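Local coordinates for IPT/TIG domain-containing protein (Bacteroides thetaiotaomicron, PDB 3TC9) that is of unknown function but, carrying an immunoglobulin-like domain and a six-bladed beta-propeller, probably serves as an auxiliary nutrient-binding protein, at residues Y241-N246 and W271-Q276; A247-R252 and L263-D268; R296-W301 and T308-C313. One frame throughout, in Å; residues are numbered along the deposited sequence. Where two conformers were deposited one is given.

Contact 1. Residues Y241-N246 and W271-Q276; sequences YFNSWN and WEFHIQ
Asn-243 and Phe-273 fill the close-packed middle of this contact, where 241-244 and 273-276, on strands of successive blades, run antiparallel with axes 7.2 Å apart, too far for backbone pairing. Asn-243 CB touches Phe-273 CZ at 3.5 Å. With CG between the backbone N and the carbonyl carbon (chi1 84°), the amide reaches across to the ring; ND2 lies over one face toward the rim, the two planes 61° apart, and is hydrogen-bonded to Asn-229. Beside this pair, Ile-275 CD1 packs on Tyr-241 CB at 3.8 Å, while Val-250 touches both Phe-273 and Ile-275. The other end is looser and reaches solvent. There Trp-271 N donates to Trp-245 O at 2.9 Å. The exposed indole of Trp-245 has this same N over one face, but meets the Glu-272 side chain only where CD1 comes within 3.8 Å of CB; the Glu-272 carboxylate turns away to a salt bridge with Arg-182. The blades are thus joined here by ring and methyl packing around an amide whose ND2 is satisfied by Asn-229, and by one backbone bond between the two segments, at the Trp-245 end.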
loop_
_atom_site.group_PDB
_atom_site.type_symbol
_atom_site.label_atom_id
_atom_site.label_comp_id
_atom_site.label_asym_id
_atom_site.label_seq_id
_atom_site.Cartn_x
_atom_site.Cartn_y
_atom_site.Cartn_z
ATOM N N TYR B 241 -13.004 2.573 27.836
ATOM C CA TYR B 241 -14.430 2.335 27.638
ATOM C C TYR B 241 -14.693 0.862 27.887
ATOM O O TYR B 241 -13.918 0.011 27.437
ATOM C CB TYR B 241 -14.871 2.750 26.224
ATOM C CG TYR B 241 -14.764 4.244 26.009
ATOM C CD1 TYR B 241 -15.797 5.100 26.386
ATOM C CD2 TYR B 241 -13.611 4.811 25.468
ATOM C CE1 TYR B 241 -15.689 6.481 26.222
ATOM C CE2 TYR B 241 -13.494 6.192 25.299
ATOM C CZ TYR B 241 -14.530 7.022 25.700
ATOM O OH TYR B 241 -14.416 8.381 25.581
ATOM N N PHE B 242 -15.741 0.550 28.635
ATOM C CA PHE B 242 -16.076 -0.850 28.913
ATOM C C PHE B 242 -17.570 -0.940 29.136
ATOM O O PHE B 242 -18.238 0.093 29.162
ATOM C CB PHE B 242 -15.263 -1.403 30.100
ATOM C CG PHE B 242 -15.435 -0.663 31.401
ATOM C CD1 PHE B 242 -14.626 0.428 31.714
ATOM C CD2 PHE B 242 -16.367 -1.089 32.344
ATOM C CE1 PHE B 242 -14.779 1.111 32.929
ATOM C CE2 PHE B 242 -16.522 -0.408 33.550
ATOM C CZ PHE B 242 -15.719 0.684 33.840
ATOM N N ASN B 243 -18.109 -2.153 29.265
ATOM C CA ASN B 243 -19.550 -2.294 29.428
ATOM C C ASN B 243 -19.919 -3.136 30.644
ATOM O O ASN B 243 -19.065 -3.567 31.426
ATOM C CB ASN B 243 -20.167 -2.923 28.130
ATOM C CG ASN B 243 -20.110 -4.446 28.053
ATOM O OD1 ASN B 243 -19.143 -5.058 28.482
ATOM N ND2 ASN B 243 -21.190 -5.105 27.605
ATOM N N SER B 244 -21.236 -3.363 30.749
ATOM C CA SER B 244 -21.950 -4.231 31.659
ATOM C C SER B 244 -23.085 -4.831 30.837
ATOM O O SER B 244 -23.815 -4.089 30.169
ATOM C CB SER B 244 -22.439 -3.472 32.886
ATOM O OG SER B 244 -23.131 -4.359 33.747
ATOM N N TRP B 245 -23.152 -6.174 30.787
ATOM C CA TRP B 245 -24.143 -6.919 30.000
ATOM C C TRP B 245 -25.601 -6.687 30.492
ATOM O O TRP B 245 -26.516 -6.616 29.674
ATOM C CB TRP B 245 -23.763 -8.407 30.037
ATOM C CG TRP B 245 -24.821 -9.395 29.645
ATOM C CD1 TRP B 245 -24.975 -9.997 28.429
ATOM C CD2 TRP B 245 -25.737 -10.051 30.534
ATOM N NE1 TRP B 245 -25.996 -10.921 28.483
ATOM C CE2 TRP B 245 -26.475 -10.982 29.765
ATOM C CE3 TRP B 245 -26.016 -9.931 31.911
ATOM C CZ2 TRP B 245 -27.499 -11.761 30.316
ATOM C CZ3 TRP B 245 -27.015 -10.723 32.462
ATOM C CH2 TRP B 245 -27.754 -11.613 31.667
ATOM N N ASN B 246 -25.799 -6.571 31.806
ATOM C CA ASN B 246 -27.089 -6.402 32.487
ATOM C C ASN B 246 -28.051 -5.397 31.796
ATOM O O ASN B 246 -29.169 -5.780 31.447
ATOM C CB ASN B 246 -26.845 -6.011 33.941
ATOM C CG ASN B 246 -26.213 -7.132 34.749
ATOM O OD1 ASN B 246 -25.053 -7.532 34.541
ATOM N ND2 ASN B 246 -26.972 -7.671 35.680
ATOM N N TRP B 271 -27.147 -7.370 26.925
ATOM C CA TRP B 271 -26.451 -6.937 25.714
ATOM C C TRP B 271 -24.946 -7.189 25.874
ATOM O O TRP B 271 -24.256 -6.472 26.603
ATOM C CB TRP B 271 -26.751 -5.452 25.422
ATOM C CG TRP B 271 -27.401 -5.176 24.100
ATOM C CD1 TRP B 271 -26.915 -4.382 23.104
ATOM C CD2 TRP B 271 -28.686 -5.640 23.652
ATOM N NE1 TRP B 271 -27.815 -4.320 22.062
ATOM C CE2 TRP B 271 -28.907 -5.090 22.369
ATOM C CE3 TRP B 271 -29.681 -6.468 24.214
ATOM C CZ2 TRP B 271 -30.082 -5.335 21.639
ATOM C CZ3 TRP B 271 -30.844 -6.713 23.489
ATOM C CH2 TRP B 271 -31.037 -6.149 22.220
ATOM N N GLU B 272 -24.473 -8.262 25.237
ATOM C CA GLU B 272 -23.081 -8.692 25.255
ATOM C C GLU B 272 -22.356 -8.031 24.105
ATOM O O GLU B 272 -22.655 -8.337 22.947
ATOM C CB GLU B 272 -22.985 -10.229 25.172
ATOM C CG GLU B 272 -21.560 -10.766 25.161
ATOM C CD GLU B 272 -21.397 -12.263 24.963
ATOM O OE1 GLU B 272 -22.381 -12.937 24.580
ATOM O OE2 GLU B 272 -20.270 -12.765 25.171
ATOM N N PHE B 273 -21.433 -7.090 24.406
ATOM C CA PHE B 273 -20.728 -6.403 23.324
ATOM C C PHE B 273 -19.315 -5.924 23.682
ATOM O O PHE B 273 -18.993 -5.742 24.858
ATOM C CB PHE B 273 -21.552 -5.190 22.801
ATOM C CG PHE B 273 -21.830 -4.075 23.786
ATOM C CD1 PHE B 273 -20.946 -3.001 23.917
ATOM C CD2 PHE B 273 -22.993 -4.076 24.555
ATOM C CE1 PHE B 273 -21.212 -1.953 24.822
ATOM C CE2 PHE B 273 -23.251 -3.042 25.473
ATOM C CZ PHE B 273 -22.368 -1.977 25.587
ATOM N N HIS B 274 -18.488 -5.710 22.620
ATOM C CA HIS B 274 -17.177 -5.115 22.790
ATOM C C HIS B 274 -17.128 -3.834 21.931
ATOM O O HIS B 274 -17.995 -3.614 21.073
ATOM C CB HIS B 274 -16.012 -6.096 22.519
ATOM C CG HIS B 274 -16.011 -6.723 21.166
ATOM N ND1 HIS B 274 -15.460 -6.078 20.076
ATOM C CD2 HIS B 274 -16.465 -7.933 20.776
ATOM C CE1 HIS B 274 -15.605 -6.908 19.059
ATOM N NE2 HIS B 274 -16.216 -8.031 19.429
ATOM N N ILE B 275 -16.163 -2.956 22.246
ATOM C CA ILE B 275 -15.930 -1.650 21.623
ATOM C C ILE B 275 -14.548 -1.724 20.963
ATOM O O ILE B 275 -13.587 -2.170 21.591
ATOM C CB ILE B 275 -16.015 -0.494 22.675
ATOM C CG1 ILE B 275 -17.376 -0.490 23.424
ATOM C CG2 ILE B 275 -15.693 0.888 22.033
ATOM C CD1 ILE B 275 -17.387 0.254 24.792
ATOM N N GLN B 276 -14.466 -1.349 19.698
ATOM C CA GLN B 276 -13.241 -1.346 18.935
ATOM C C GLN B 276 -13.138 -0.042 18.188
ATOM O O GLN B 276 -13.977 0.244 17.330
ATOM C CB GLN B 276 -13.190 -2.536 17.986
ATOM C CG GLN B 276 -13.105 -3.860 18.720
ATOM C CD GLN B 276 -12.509 -4.928 17.887
ATOM O OE1 GLN B 276 -13.175 -5.893 17.510
ATOM N NE2 GLN B 276 -11.238 -4.777 17.598
#

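Contact 2. Residues A247-R252 and L263-D268; sequences AGQVFR and LFTIQD
Gly-248 to Arg-252 runs antiparallel to Leu-263 through Ile-266, the short strand axes 4.8 Å apart, and three backbone bonds tie the two together. Val-250 holds two of them: its N donates to Phe-264 O at 3.0 Å, and its O accepts from Leu-263 N at 2.8 Å. The third runs from Ile-266 N to Gly-248 O at 3.1 Å, just past the strand proper. On the buried face Val-250 and Phe-264 lie side by side, pointing the same way. Phe-264 CG stands between the backbone N and the carbonyl carbon (chi1 44°), which swings the ring back along the valine, so that CE1 comes to 3.5 Å from Val-250 CG2. Ile-266 completes the cluster: its CD1 lies at the ring edge, in the plane, and 3.9 Å from Val-250 CG2. The same Phe-264 CE1 also meets Pro-309 of the next blade, and CZ lies by Ser-297. An alanine in place of Phe-264 would probably open a gap between Val-250 and Pro-309 and leave the valine methyl without its aromatic neighbour. At the other end, both Leu-263 methyls press on Arg-252 CB, CD1 at 3.7 Å; the arginine chain then runs out extended, and its NH2 reaches Lys-304 O. The solvent side is polar and slack. Thr-265 OG1 makes only a weak bond to Ala-247 O, and a water donates to that same oxygen, at 2.8 Å, as well as to Gln-267 O. Gly-248, with positive phi, and Gln-249 both face Ser-244, which makes a G1 beta bulge where the chain enters its strand. Strands 249-253 and 260-265 form the outer hairpin of a four-stranded antiparallel sheet, the blade unit of a beta-propeller.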
loop_
_atom_site.group_PDB
_atom_site.type_symbol
_atom_site.label_atom_id
_atom_site.label_comp_id
_atom_site.label_asym_id
_atom_site.label_seq_id
_atom_site.Cartn_x
_atom_site.Cartn_y
_atom_site.Cartn_z
ATOM N N ALA B 247 -27.633 -4.136 31.599
ATOM C CA ALA B 247 -28.464 -3.133 30.919
ATOM C C ALA B 247 -27.847 -2.733 29.574
ATOM O O ALA B 247 -28.431 -1.925 28.845
ATOM C CB ALA B 247 -28.641 -1.898 31.807
ATOM N N GLY B 248 -26.679 -3.303 29.262
ATOM C CA GLY B 248 -25.920 -2.986 28.055
ATOM C C GLY B 248 -25.382 -1.574 28.140
ATOM O O GLY B 248 -25.455 -0.807 27.176
ATOM N N GLN B 249 -24.847 -1.232 29.326
ATOM C CA GLN B 249 -24.321 0.089 29.629
ATOM C C GLN B 249 -22.835 0.232 29.286
ATOM O O GLN B 249 -22.022 -0.608 29.668
ATOM C CB GLN B 249 -24.530 0.425 31.110
ATOM C CG GLN B 249 -24.061 1.823 31.493
ATOM C CD GLN B 249 -25.179 2.739 31.867
ATOM O OE1 GLN B 249 -25.284 3.851 31.348
ATOM N NE2 GLN B 249 -26.014 2.305 32.806
ATOM N N VAL B 250 -22.493 1.361 28.648
ATOM C CA VAL B 250 -21.127 1.765 28.353
ATOM C C VAL B 250 -20.653 2.663 29.512
ATOM O O VAL B 250 -21.407 3.534 29.969
ATOM C CB VAL B 250 -21.036 2.477 26.981
ATOM C CG1 VAL B 250 -19.590 2.876 26.645
ATOM C CG2 VAL B 250 -21.649 1.610 25.876
ATOM N N PHE B 251 -19.419 2.433 29.988
ATOM C CA PHE B 251 -18.766 3.207 31.044
ATOM C C PHE B 251 -17.481 3.813 30.529
ATOM O O PHE B 251 -16.814 3.215 29.693
ATOM C CB PHE B 251 -18.478 2.337 32.272
ATOM C CG PHE B 251 -19.718 1.824 32.954
ATOM C CD1 PHE B 251 -20.400 2.613 33.881
ATOM C CD2 PHE B 251 -20.200 0.542 32.685
ATOM C CE1 PHE B 251 -21.552 2.148 34.505
ATOM C CE2 PHE B 251 -21.353 0.068 33.316
ATOM C CZ PHE B 251 -22.009 0.871 34.238
ATOM N N ARG B 252 -17.133 4.996 31.032
ATOM C CA ARG B 252 -15.903 5.688 30.661
ATOM C C ARG B 252 -15.018 5.817 31.891
ATOM O O ARG B 252 -15.474 6.321 32.907
ATOM C CB ARG B 252 -16.234 7.055 30.071
ATOM C CG ARG B 252 -15.048 7.802 29.537
ATOM C CD ARG B 252 -15.454 9.248 29.367
ATOM N NE ARG B 252 -14.440 10.010 28.639
ATOM C CZ ARG B 252 -13.414 10.607 29.225
ATOM N NH1 ARG B 252 -13.261 10.540 30.538
ATOM N NH2 ARG B 252 -12.531 11.285 28.498
ATOM N N LEU B 263 -22.003 6.210 30.463
ATOM C CA LEU B 263 -22.224 7.033 29.269
ATOM C C LEU B 263 -23.620 6.900 28.666
ATOM O O LEU B 263 -24.387 7.869 28.672
ATOM C CB LEU B 263 -21.162 6.730 28.207
ATOM C CG LEU B 263 -20.081 7.793 27.978
ATOM C CD1 LEU B 263 -19.603 8.431 29.277
ATOM C CD2 LEU B 263 -18.916 7.205 27.222
ATOM N N PHE B 264 -23.928 5.735 28.101
ATOM C CA PHE B 264 -25.204 5.459 27.442
ATOM C C PHE B 264 -25.465 3.973 27.430
ATOM O O PHE B 264 -24.533 3.174 27.525
ATOM C CB PHE B 264 -25.229 6.012 25.986
ATOM C CG PHE B 264 -23.986 5.763 25.152
ATOM C CD1 PHE B 264 -23.755 4.525 24.563
ATOM C CD2 PHE B 264 -23.057 6.775 24.938
ATOM C CE1 PHE B 264 -22.602 4.297 23.804
ATOM C CE2 PHE B 264 -21.906 6.542 24.179
ATOM C CZ PHE B 264 -21.688 5.305 23.621
ATOM N N THR B 265 -26.742 3.621 27.294
ATOM C CA THR B 265 -27.261 2.260 27.159
ATOM C C THR B 265 -27.404 2.019 25.632
ATOM O O THR B 265 -27.748 2.968 24.908
ATOM C CB THR B 265 -28.577 2.194 27.994
ATOM O OG1 THR B 265 -28.319 1.549 29.238
ATOM C CG2 THR B 265 -29.753 1.544 27.268
ATOM N N ILE B 266 -27.132 0.792 25.139
ATOM C CA ILE B 266 -27.257 0.507 23.703
ATOM C C ILE B 266 -28.738 0.328 23.321
ATOM O O ILE B 266 -29.210 1.025 22.417
ATOM C CB ILE B 266 -26.395 -0.713 23.229
ATOM C CG1 ILE B 266 -24.871 -0.531 23.532
ATOM C CG2 ILE B 266 -26.645 -1.053 21.734
ATOM C CD1 ILE B 266 -24.187 0.779 23.078
ATOM N N GLN B 267 -29.446 -0.623 23.973
ATOM C CA GLN B 267 -30.840 -0.939 23.677
ATOM C C GLN B 267 -31.509 -1.584 24.913
ATOM O O GLN B 267 -31.905 -0.878 25.835
ATOM C CB GLN B 267 -30.910 -1.867 22.434
ATOM C CG GLN B 267 -32.309 -2.112 21.860
ATOM C CD GLN B 267 -32.316 -2.674 20.449
ATOM O OE1 GLN B 267 -31.500 -2.323 19.588
ATOM N NE2 GLN B 267 -33.278 -3.542 20.158
ATOM N N ASP B 268 -31.575 -2.920 24.954
ATOM C CA ASP B 268 -32.246 -3.656 26.015
ATOM C C ASP B 268 -31.277 -4.417 26.949
ATOM O O ASP B 268 -30.054 -4.304 26.828
ATOM C CB ASP B 268 -33.263 -4.623 25.390
ATOM C CG ASP B 268 -34.207 -3.982 24.377
ATOM O OD1 ASP B 268 -34.728 -2.878 24.660
ATOM O OD2 ASP B 268 -34.448 -4.598 23.320
HETATM O O HOH W 1 -31.161 -1.426 28.920
#

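Contact 3. Residues R296-W301 and T308-C313; sequences RSDYDW and TPYIVC. With EDO (1,2-ethanediol), chain T.
Arg-296 and Tyr-310 lie side by side, point the same way and form an antiparallel hydrogen-bonded pair. Arg-296 N donates to Tyr-310 O at 2.8 Å, and Tyr-310 N returns a bond to Arg-296 O. The arginine is stretched out from CG to NE, with CG anti to the backbone N (chi1 175°), while Tyr-310 CG takes the place between its own N and carbonyl carbon (chi1 58°), which turns the ring back over the arginine. Arg-296 CB sits over one face of that ring, 4.3 Å from its centroid, a CH-pi contact. Further along, Tyr-310 OH lies over one face of the guanidinium, the planes 26° apart; it comes to 3.2 Å from Arg-296 CD, and its angle to NE is too poor for a hydrogen bond. Close to the backbone, Val-312 CG2 comes to 3.3 Å from Arg-296 CB, closer than usual for such carbons, so the exact fit is doubtful. Asp-298, two residues on, meets the guanidinium edge in its plane: NE and NH2 both bond to OD1 on its syn side, the salt bridge from NE to OD1 measuring 2.9 Å. The other carboxylate oxygen, OD2, lies at the edge of the Tyr-310 ring, 4.0 Å from CE2. A water bonded to Asp-298 N, at 2.9 Å, and to Thr-308 O bridges the strands. Outward, Arg-296 NH2 donates to O2 of an ethanediol, probably from the crystallisation liquor, which is also held by Asn-282; Tyr-283 adds a cation-pi contact to the arginine. The positive group is therefore gripped at its edge by a carboxylate and covered on one face by a phenol oxygen, which would probably restrict its rotation, and its charge is probably offset in part by Asp-298.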
loop_
_atom_site.group_PDB
_atom_site.type_symbol
_atom_site.label_atom_id
_atom_site.label_comp_id
_atom_site.label_asym_id
_atom_site.label_seq_id
_atom_site.Cartn_x
_atom_site.Cartn_y
_atom_site.Cartn_z
ATOM N N ARG B 296 -22.130 1.975 15.139
ATOM C CA ARG B 296 -21.013 2.912 15.096
ATOM C C ARG B 296 -21.278 4.007 16.112
ATOM O O ARG B 296 -22.397 4.517 16.184
ATOM C CB ARG B 296 -20.814 3.508 13.705
ATOM C CG ARG B 296 -19.748 4.575 13.642
ATOM C CD ARG B 296 -19.469 4.943 12.221
ATOM N NE ARG B 296 -18.850 6.258 12.157
ATOM C CZ ARG B 296 -18.131 6.688 11.136
ATOM N NH1 ARG B 296 -17.927 5.904 10.082
ATOM N NH2 ARG B 296 -17.610 7.900 11.154
ATOM N N SER B 297 -20.263 4.347 16.912
ATOM C CA SER B 297 -20.357 5.422 17.902
ATOM C C SER B 297 -19.290 6.457 17.571
ATOM O O SER B 297 -18.093 6.177 17.675
ATOM C CB SER B 297 -20.190 4.873 19.313
ATOM O OG SER B 297 -20.083 5.937 20.240
ATOM N N ASP B 298 -19.718 7.634 17.118
ATOM C CA ASP B 298 -18.797 8.711 16.763
ATOM C C ASP B 298 -18.171 9.303 18.018
ATOM O O ASP B 298 -18.826 9.411 19.057
ATOM C CB ASP B 298 -19.500 9.803 15.933
ATOM C CG ASP B 298 -19.810 9.399 14.498
ATOM O OD1 ASP B 298 -19.085 8.516 13.947
ATOM O OD2 ASP B 298 -20.756 9.983 13.910
ATOM N N TYR B 299 -16.885 9.651 17.922
ATOM C CA TYR B 299 -16.164 10.250 19.030
ATOM C C TYR B 299 -16.306 11.774 19.016
ATOM O O TYR B 299 -16.068 12.396 17.979
ATOM C CB TYR B 299 -14.693 9.855 18.967
ATOM C CG TYR B 299 -13.926 10.200 20.216
ATOM C CD1 TYR B 299 -14.082 9.454 21.381
ATOM C CD2 TYR B 299 -12.998 11.235 20.222
ATOM C CE1 TYR B 299 -13.340 9.730 22.520
ATOM C CE2 TYR B 299 -12.264 11.540 21.367
ATOM C CZ TYR B 299 -12.433 10.776 22.510
ATOM O OH TYR B 299 -11.687 11.032 23.622
ATOM N N ASP B 300 -16.701 12.365 20.157
ATOM C CA ASP B 300 -16.791 13.824 20.319
ATOM C C ASP B 300 -15.443 14.286 20.888
ATOM O O ASP B 300 -15.129 14.024 22.052
ATOM C CB ASP B 300 -17.985 14.203 21.226
ATOM C CG ASP B 300 -18.310 15.691 21.347
ATOM O OD1 ASP B 300 -17.419 16.536 21.042
ATOM O OD2 ASP B 300 -19.445 16.015 21.775
ATOM N N TRP B 301 -14.624 14.913 20.039
ATOM C CA TRP B 301 -13.276 15.338 20.412
ATOM C C TRP B 301 -13.277 16.462 21.440
ATOM O O TRP B 301 -12.320 16.581 22.208
ATOM C CB TRP B 301 -12.477 15.736 19.162
ATOM C CG TRP B 301 -12.142 14.555 18.291
ATOM C CD1 TRP B 301 -12.886 14.063 17.260
ATOM C CD2 TRP B 301 -11.003 13.683 18.418
ATOM N NE1 TRP B 301 -12.255 12.974 16.696
ATOM C CE2 TRP B 301 -11.097 12.721 17.386
ATOM C CE3 TRP B 301 -9.890 13.645 19.280
ATOM C CZ2 TRP B 301 -10.125 11.739 17.191
ATOM C CZ3 TRP B 301 -8.934 12.659 19.094
ATOM C CH2 TRP B 301 -9.054 11.722 18.057
ATOM N N THR B 308 -23.919 8.726 21.252
ATOM C CA THR B 308 -25.084 7.885 20.918
ATOM C C THR B 308 -24.832 7.078 19.641
ATOM O O THR B 308 -24.646 7.683 18.577
ATOM C CB THR B 308 -26.373 8.754 20.788
ATOM O OG1 THR B 308 -26.475 9.624 21.917
ATOM C CG2 THR B 308 -27.644 7.913 20.663
ATOM N N PRO B 309 -24.795 5.719 19.762
ATOM C CA PRO B 309 -24.511 4.858 18.595
ATOM C C PRO B 309 -25.672 4.675 17.624
ATOM O O PRO B 309 -26.840 4.755 18.003
ATOM C CB PRO B 309 -24.192 3.493 19.235
ATOM C CG PRO B 309 -24.090 3.735 20.675
ATOM C CD PRO B 309 -24.930 4.903 20.982
ATOM N N TYR B 310 -25.351 4.354 16.378
ATOM C CA TYR B 310 -26.387 4.066 15.377
ATOM C C TYR B 310 -26.026 2.755 14.689
ATOM O O TYR B 310 -24.845 2.437 14.605
ATOM C CB TYR B 310 -26.563 5.229 14.382
ATOM C CG TYR B 310 -25.308 5.615 13.622
ATOM C CD1 TYR B 310 -25.008 5.037 12.387
ATOM C CD2 TYR B 310 -24.463 6.627 14.090
ATOM C CE1 TYR B 310 -23.880 5.413 11.663
ATOM C CE2 TYR B 310 -23.317 7.000 13.377
ATOM C CZ TYR B 310 -23.039 6.397 12.159
ATOM O OH TYR B 310 -21.957 6.785 11.408
ATOM N N ILE B 311 -27.028 1.988 14.238
ATOM C CA ILE B 311 -26.796 0.677 13.597
ATOM C C ILE B 311 -26.066 0.888 12.267
ATOM O O ILE B 311 -26.408 1.786 11.502
ATOM C CB ILE B 311 -28.113 -0.160 13.446
ATOM C CG1 ILE B 311 -28.749 -0.420 14.826
ATOM C CG2 ILE B 311 -27.863 -1.491 12.712
ATOM C CD1 ILE B 311 -30.194 -0.991 14.800
ATOM N N VAL B 312 -25.039 0.075 12.034
ATOM C CA VAL B 312 -24.243 0.106 10.816
ATOM C C VAL B 312 -24.572 -1.131 9.956
ATOM O O VAL B 312 -24.744 -0.985 8.741
ATOM C CB VAL B 312 -22.739 0.261 11.151
ATOM C CG1 VAL B 312 -21.858 -0.320 10.068
ATOM C CG2 VAL B 312 -22.417 1.736 11.361
ATOM N N CYS B 313 -24.684 -2.325 10.568
ATOM C CA CYS B 313 -25.020 -3.535 9.807
ATOM C C CYS B 313 -25.612 -4.626 10.694
ATOM O O CYS B 313 -25.331 -4.668 11.890
ATOM C CB CYS B 313 -23.819 -4.062 9.024
ATOM S SG CYS B 313 -22.469 -4.690 10.043
HETATM C C1 EDO T . -12.798 7.999 9.569
HETATM O O1 EDO T . -11.508 8.415 10.034
HETATM C C2 EDO T . -13.878 8.960 10.066
HETATM O O2 EDO T . -15.105 8.704 9.362
HETATM O O HOH W 2 -22.526 8.248 17.175
#

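From the N terminus, strand 240-244 opens contact 1, and the chain passes at once into 247-252, which pairs with 263-268 in contact 2 before 271-276 closes contact 1; contact 2 is therefore nested within the loop of contact 1. Contact 3 follows in series, closing the short hairpin between strands 293-300 and 305-312. Segment 241-246 and both segments of contact 2 lie in one blade, made of strands 231-233, 240-244, 249-253 and 260-265, where Phe-242 O and Phe-251 N probably hydrogen-bond. Contact 1 ties that blade to the first strand of the next one, whose outer hairpin is contact 3. Contacts 2 and 3 meet where Ile-266 packs on Pro-309, adding to the interface between the two blades.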